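Local coordinates for protein ALKF (PDB 3ZBO) that is of unknown function but has affinity for branched DNA structures, probably including Holliday junctions, and is related to the HEAT-like repeat DNA glycosylases, at residues A[108-113]-A[138-143]; A[69-74]-A[98-103]. All coordinates share one frame; numbering follows the deposited sequence.

Interaction 1 of 2, residues A[108-113]-A[138-143]; sequences TLSESN and YCWLLG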
loop_
_atom_site.group_PDB
_atom_site.type_symbol
_atom_site.label_atom_id
_atom_site.label_comp_id
_atom_site.label_asym_id
_atom_site.label_seq_id
_atom_site.Cartn_x
_atom_site.Cartn_y
_atom_site.Cartn_z
ATOM N N THR A 108 -3.808 6.059 1.523
ATOM C CA THR A 108 -4.261 7.421 1.829
ATOM C C THR A 108 -3.495 8.439 0.961
ATOM O O THR A 108 -4.062 9.306 0.356
ATOM C CB THR A 108 -4.029 7.663 3.267
ATOM O OG1 THR A 108 -4.807 6.706 4.019
ATOM C CG2 THR A 108 -4.541 9.052 3.671
ATOM N N LEU A 109 -2.182 8.214 0.835
ATOM C CA LEU A 109 -1.366 9.120 -0.042
ATOM C C LEU A 109 -1.818 9.122 -1.492
ATOM O O LEU A 109 -1.842 10.182 -2.149
ATOM C CB LEU A 109 0.137 8.781 0.098
ATOM C CG LEU A 109 1.124 9.628 -0.760
ATOM C CD1 LEU A 109 1.026 11.127 -0.271
ATOM C CD2 LEU A 109 2.527 9.109 -0.610
ATOM N N SER A 110 -2.190 7.935 -2.003
ATOM C CA SER A 110 -2.618 7.845 -3.423
ATOM C C SER A 110 -3.897 8.633 -3.671
ATOM O O SER A 110 -4.198 8.861 -4.855
ATOM C CB SER A 110 -2.780 6.320 -3.823
ATOM O OG SER A 110 -3.962 5.827 -3.236
ATOM N N GLU A 111 -4.589 9.024 -2.602
ATOM C CA GLU A 111 -5.868 9.756 -2.730
ATOM C C GLU A 111 -5.659 11.244 -2.481
ATOM O O GLU A 111 -6.646 12.002 -2.481
ATOM C CB GLU A 111 -6.884 9.183 -1.750
ATOM C CG GLU A 111 -7.411 7.752 -2.148
ATOM C CD GLU A 111 -8.130 7.752 -3.493
ATOM O OE1 GLU A 111 -8.857 8.735 -3.779
ATOM O OE2 GLU A 111 -7.972 6.783 -4.271
ATOM N N SER A 112 -4.408 11.646 -2.251
ATOM C CA SER A 112 -4.104 13.038 -2.014
ATOM C C SER A 112 -3.788 13.732 -3.331
ATOM O O SER A 112 -3.708 13.121 -4.387
ATOM C CB SER A 112 -2.880 13.097 -1.088
ATOM O OG SER A 112 -1.741 12.918 -1.873
ATOM N N ASN A 113 -3.483 15.043 -3.220
ATOM C CA ASN A 113 -3.032 15.805 -4.361
ATOM C C ASN A 113 -1.551 15.945 -4.437
ATOM O O ASN A 113 -1.071 16.654 -5.302
ATOM C CB ASN A 113 -3.656 17.239 -4.287
ATOM C CG ASN A 113 -5.180 17.225 -4.371
ATOM O OD1 ASN A 113 -5.878 18.007 -3.656
ATOM N ND2 ASN A 113 -5.710 16.378 -5.214
ATOM N N TYR A 138 2.707 4.254 -5.889
ATOM C CA TYR A 138 2.636 4.246 -7.357
ATOM C C TYR A 138 1.711 3.148 -7.871
ATOM O O TYR A 138 1.008 3.332 -8.876
ATOM C CB TYR A 138 3.983 4.155 -8.072
ATOM C CG TYR A 138 4.586 5.514 -8.273
ATOM C CD1 TYR A 138 5.384 6.108 -7.283
ATOM C CD2 TYR A 138 4.270 6.237 -9.437
ATOM C CE1 TYR A 138 5.893 7.394 -7.510
ATOM C CE2 TYR A 138 4.848 7.527 -9.648
ATOM C CZ TYR A 138 5.600 8.051 -8.692
ATOM O OH TYR A 138 6.109 9.311 -8.946
ATOM N N CYS A 139 1.773 1.963 -7.275
ATOM C CA CYS A 139 0.852 0.896 -7.742
ATOM C C CYS A 139 -0.590 1.354 -7.585
ATOM O O CYS A 139 -1.393 1.098 -8.509
ATOM C CB CYS A 139 1.036 -0.371 -6.924
ATOM S SG CYS A 139 2.655 -1.093 -7.042
ATOM N N TRP A 140 -0.969 2.029 -6.474
ATOM C CA TRP A 140 -2.347 2.435 -6.282
ATOM C C TRP A 140 -2.678 3.556 -7.230
ATOM O O TRP A 140 -3.830 3.582 -7.741
ATOM C CB TRP A 140 -2.596 2.900 -4.815
ATOM C CG TRP A 140 -2.038 1.885 -3.822
ATOM C CD1 TRP A 140 -1.424 2.258 -2.637
ATOM C CD2 TRP A 140 -1.965 0.437 -3.872
ATOM N NE1 TRP A 140 -0.998 1.139 -1.930
ATOM C CE2 TRP A 140 -1.236 0.027 -2.689
ATOM C CE3 TRP A 140 -2.316 -0.572 -4.848
ATOM C CZ2 TRP A 140 -1.012 -1.313 -2.375
ATOM C CZ3 TRP A 140 -2.070 -1.861 -4.563
ATOM C CH2 TRP A 140 -1.383 -2.263 -3.334
ATOM N N LEU A 141 -1.731 4.459 -7.490
ATOM C CA LEU A 141 -2.019 5.570 -8.457
ATOM C C LEU A 141 -2.231 5.008 -9.859
ATOM O O LEU A 141 -3.159 5.461 -10.588
ATOM C CB LEU A 141 -0.805 6.492 -8.522
ATOM C CG LEU A 141 -0.592 7.365 -7.314
ATOM C CD1 LEU A 141 0.716 8.028 -7.539
ATOM C CD2 LEU A 141 -1.712 8.381 -7.158
ATOM N N LEU A 142 -1.456 4.015 -10.261
ATOM C CA LEU A 142 -1.612 3.470 -11.669
ATOM C C LEU A 142 -2.983 2.816 -11.790
ATOM O O LEU A 142 -3.493 2.715 -12.920
ATOM C CB LEU A 142 -0.526 2.469 -11.879
ATOM C CG LEU A 142 0.807 3.104 -12.104
ATOM C CD1 LEU A 142 1.962 2.082 -11.964
ATOM C CD2 LEU A 142 0.922 3.912 -13.458
ATOM N N GLY A 143 -3.656 2.455 -10.655
ATOM C CA GLY A 143 -5.065 1.978 -10.756
ATOM C C GLY A 143 -6.163 3.009 -10.579
ATOM O O GLY A 143 -7.361 2.719 -10.886
#
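The carbonyl oxygen of Ser110, near the end of helix 98-110, takes a hydrogen bond from Arg145 NH2, while methyl CD2 of Leu141 comes up to 3.4 Å from the same Ser110 O. Arg145 NH2 also reaches the carbonyl oxygen of Ser112, and in this way a side chain from just beyond 138-143 fastens the turn that leaves the helix. The serine side chain adds further contacts: Ser110 CB and OG each lie 3.6 Å from Trp140 CB, and Ser110 CB is 4.1 Å from Leu141 CD2. With chi1 at 75°, the hydroxyl turns back over its own helix and bonds Val107 O. A small residue suits so close an approach, the CA atoms of Ser110 and Leu141 being 5.6 Å apart. Trp140 meets the serine mainly through its CB, for the indole leads away and bonds Asp102 O through NE1. At the last turn of the helix, Leu109 O accepts both Ser112 N and Ser112 OG. The contact packs this helix end against helix 128-144, in a body probably built like the HEAT-like repeat proteins. Between the two segments, then, cohesion comes from small apolar surfaces, and the polar fastening is supplied by Arg145.

Interaction 2 of 2, residues A[69-74]-A[98-103]; sequences DAMYFA and YMLSDY
Met71 and Leu100 form the larger apolar part of this contact, their side chains crossing at about a right angle. CB of Met71 presses on methyl CD2 of Leu100 at 3.6 Å, and the end of the thioether chain bends round at chi3 (86°) so that Met71 CE comes to 3.7 Å from the other methyl, Leu100 CD1. The branched leucine is thus met at both methyls by one flexible chain, a good match for a buried seam between helices, since methionine can fit itself to the fork. Met71 also touches Tyr63 on helix 56-63.

Tyr72 adds a second packing contact. With CG anti to the backbone N (chi1 -171°), its ring swings across to 98-103, where Tyr72 CE2 lies 4.5 Å from Tyr103 CB and 3.9 Å from Tyr103 O, the oxygen approaching the ring obliquely. The Tyr103 ring itself leads away from this seam.

Segment 69-74 lies on helix 68-77 and segment 98-103 on helix 98-110, two helices of a mainly helical body related to the HEAT-like repeat glycosylases AlkC and AlkD, in which helices packed side by side build a solenoid.

The polar contacts run through one water, which donates to Tyr103 O at 2.7 Å and, more weakly, to Tyr72 OH at 2.9 Å. It thereby links a side chain of one helix to the backbone of the other. The phenol is also hydrogen-bonded to the carbonyl oxygen of Arg240, close to the C-terminus, so tyrosine combines a packing ring with a polar tip that ties in the end of the chain. Asp69, near the start of helix 68-77, accepts the backbone N-H groups of Phe38, Gly39 and Val40.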
loop_
_atom_site.group_PDB
_atom_site.type_symbol
_atom_site.label_atom_id
_atom_site.label_comp_id
_atom_site.label_asym_id
_atom_site.label_seq_id
_atom_site.Cartn_x
_atom_site.Cartn_y
_atom_site.Cartn_z
ATOM N N ASP A 69 -5.703 -1.924 13.797
ATOM C CA ASP A 69 -7.034 -1.791 13.180
ATOM C C ASP A 69 -7.551 -0.375 13.235
ATOM O O ASP A 69 -8.222 0.115 12.286
ATOM C CB ASP A 69 -8.044 -2.689 13.899
ATOM C CG ASP A 69 -7.660 -4.171 13.770
ATOM O OD1 ASP A 69 -7.873 -4.728 12.717
ATOM O OD2 ASP A 69 -7.118 -4.689 14.746
ATOM N N ALA A 70 -7.273 0.279 14.365
ATOM C CA ALA A 70 -7.653 1.709 14.442
ATOM C C ALA A 70 -6.898 2.562 13.442
ATOM O O ALA A 70 -7.468 3.519 12.882
ATOM C CB ALA A 70 -7.345 2.257 15.873
ATOM N N MET A 71 -5.638 2.199 13.256
ATOM C CA MET A 71 -4.840 2.923 12.272
ATOM C C MET A 71 -5.315 2.703 10.813
ATOM O O MET A 71 -5.336 3.639 10.007
ATOM C CB MET A 71 -3.373 2.538 12.359
ATOM C CG MET A 71 -2.753 2.953 13.660
ATOM S SD MET A 71 -1.187 2.123 14.035
ATOM C CE MET A 71 -0.046 3.227 13.143
ATOM N N TYR A 72 -5.691 1.448 10.491
ATOM C CA TYR A 72 -6.318 1.156 9.215
ATOM C C TYR A 72 -7.585 1.961 9.049
ATOM O O TYR A 72 -7.793 2.574 7.977
ATOM C CB TYR A 72 -6.520 -0.403 9.126
ATOM C CG TYR A 72 -6.959 -0.731 7.713
ATOM C CD1 TYR A 72 -8.300 -0.607 7.346
ATOM C CD2 TYR A 72 -6.087 -1.261 6.804
ATOM C CE1 TYR A 72 -8.654 -0.919 6.018
ATOM C CE2 TYR A 72 -6.435 -1.516 5.464
ATOM C CZ TYR A 72 -7.744 -1.395 5.105
ATOM O OH TYR A 72 -8.093 -1.643 3.771
ATOM N N PHE A 73 -8.432 1.985 10.064
ATOM C CA PHE A 73 -9.678 2.686 9.918
ATOM C C PHE A 73 -9.411 4.210 9.798
ATOM O O PHE A 73 -10.101 4.904 9.045
ATOM C CB PHE A 73 -10.570 2.383 11.155
ATOM C CG PHE A 73 -11.929 2.916 11.016
ATOM C CD1 PHE A 73 -12.756 2.378 10.082
ATOM C CD2 PHE A 73 -12.348 3.988 11.779
ATOM C CE1 PHE A 73 -14.058 2.927 9.856
ATOM C CE2 PHE A 73 -13.681 4.501 11.582
ATOM C CZ PHE A 73 -14.484 3.955 10.621
ATOM N N ALA A 74 -8.399 4.730 10.514
ATOM C CA ALA A 74 -8.061 6.162 10.394
ATOM C C ALA A 74 -7.772 6.475 8.926
ATOM O O ALA A 74 -8.177 7.501 8.388
ATOM C CB ALA A 74 -6.840 6.422 11.195
ATOM N N TYR A 98 4.750 -3.522 7.165
ATOM C CA TYR A 98 4.304 -3.241 5.797
ATOM C C TYR A 98 2.799 -3.079 5.608
ATOM O O TYR A 98 2.405 -2.383 4.671
ATOM C CB TYR A 98 4.839 -4.328 4.831
ATOM C CG TYR A 98 4.039 -5.628 4.911
ATOM C CD1 TYR A 98 4.422 -6.598 5.879
ATOM C CD2 TYR A 98 2.958 -5.858 4.084
ATOM C CE1 TYR A 98 3.694 -7.820 6.005
ATOM C CE2 TYR A 98 2.187 -7.042 4.178
ATOM C CZ TYR A 98 2.561 -8.010 5.171
ATOM O OH TYR A 98 1.794 -9.195 5.250
ATOM N N MET A 99 1.962 -3.665 6.462
ATOM C CA MET A 99 0.537 -3.487 6.130
ATOM C C MET A 99 0.221 -2.044 6.359
ATOM O O MET A 99 -0.681 -1.499 5.675
ATOM C CB MET A 99 -0.319 -4.317 7.064
ATOM C CG MET A 99 -0.152 -5.824 6.749
ATOM S SD MET A 99 -1.289 -6.878 7.740
ATOM C CE MET A 99 -2.692 -6.775 6.679
ATOM N N LEU A 100 0.841 -1.387 7.336
ATOM C CA LEU A 100 0.635 0.051 7.549
ATOM C C LEU A 100 1.274 0.891 6.425
ATOM O O LEU A 100 0.622 1.827 5.900
ATOM C CB LEU A 100 1.174 0.496 8.944
ATOM C CG LEU A 100 0.276 -0.019 10.049
ATOM C CD1 LEU A 100 1.056 0.152 11.337
ATOM C CD2 LEU A 100 -1.061 0.836 10.155
ATOM N N SER A 101 2.559 0.616 6.071
ATOM C CA SER A 101 3.149 1.431 5.054
ATOM C C SER A 101 2.413 1.287 3.727
ATOM O O SER A 101 2.221 2.276 3.000
ATOM C CB SER A 101 4.645 1.123 4.892
ATOM O OG SER A 101 4.811 -0.260 4.570
ATOM N N ASP A 102 2.015 0.049 3.380
ATOM C CA ASP A 102 1.628 -0.253 1.960
ATOM C C ASP A 102 0.094 -0.142 1.821
ATOM O O ASP A 102 -0.346 0.317 0.752
ATOM C CB ASP A 102 2.021 -1.657 1.577
ATOM C CG ASP A 102 3.539 -1.919 1.639
ATOM O OD1 ASP A 102 4.326 -0.999 1.933
ATOM O OD2 ASP A 102 3.811 -3.120 1.414
ATOM N N TYR A 103 -0.680 -0.570 2.856
ATOM C CA TYR A 103 -2.136 -0.664 2.674
ATOM C C TYR A 103 -2.901 0.452 3.419
ATOM O O TYR A 103 -4.109 0.625 3.226
ATOM C CB TYR A 103 -2.632 -2.034 3.146
ATOM C CG TYR A 103 -1.918 -3.203 2.545
ATOM C CD1 TYR A 103 -1.395 -3.177 1.233
ATOM C CD2 TYR A 103 -1.727 -4.331 3.345
ATOM C CE1 TYR A 103 -0.766 -4.347 0.698
ATOM C CE2 TYR A 103 -1.067 -5.421 2.825
ATOM C CZ TYR A 103 -0.604 -5.392 1.560
ATOM O OH TYR A 103 0.094 -6.506 1.137
HETATM O O HOH W 1 -6.782 0.846 2.905
#

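How the interactions relate
Both contacts are buried and share helix 98-110: interaction 2 engages its first turns against helix 68-77, interaction 1 its last turn against helix 128-144. This helix therefore has a neighbour before it and one after it in the chain, a serial packing that suits a HEAT-like solenoid. Near the start of helix 98-110, larger side chains and a water span a wider gap; near its end, a serine lets the backbones come closer. The two contacts meet directly through the indole of Trp140, which packs on the Tyr103 ring, with Trp140 CZ2 4.1 Å from Tyr103 CD1.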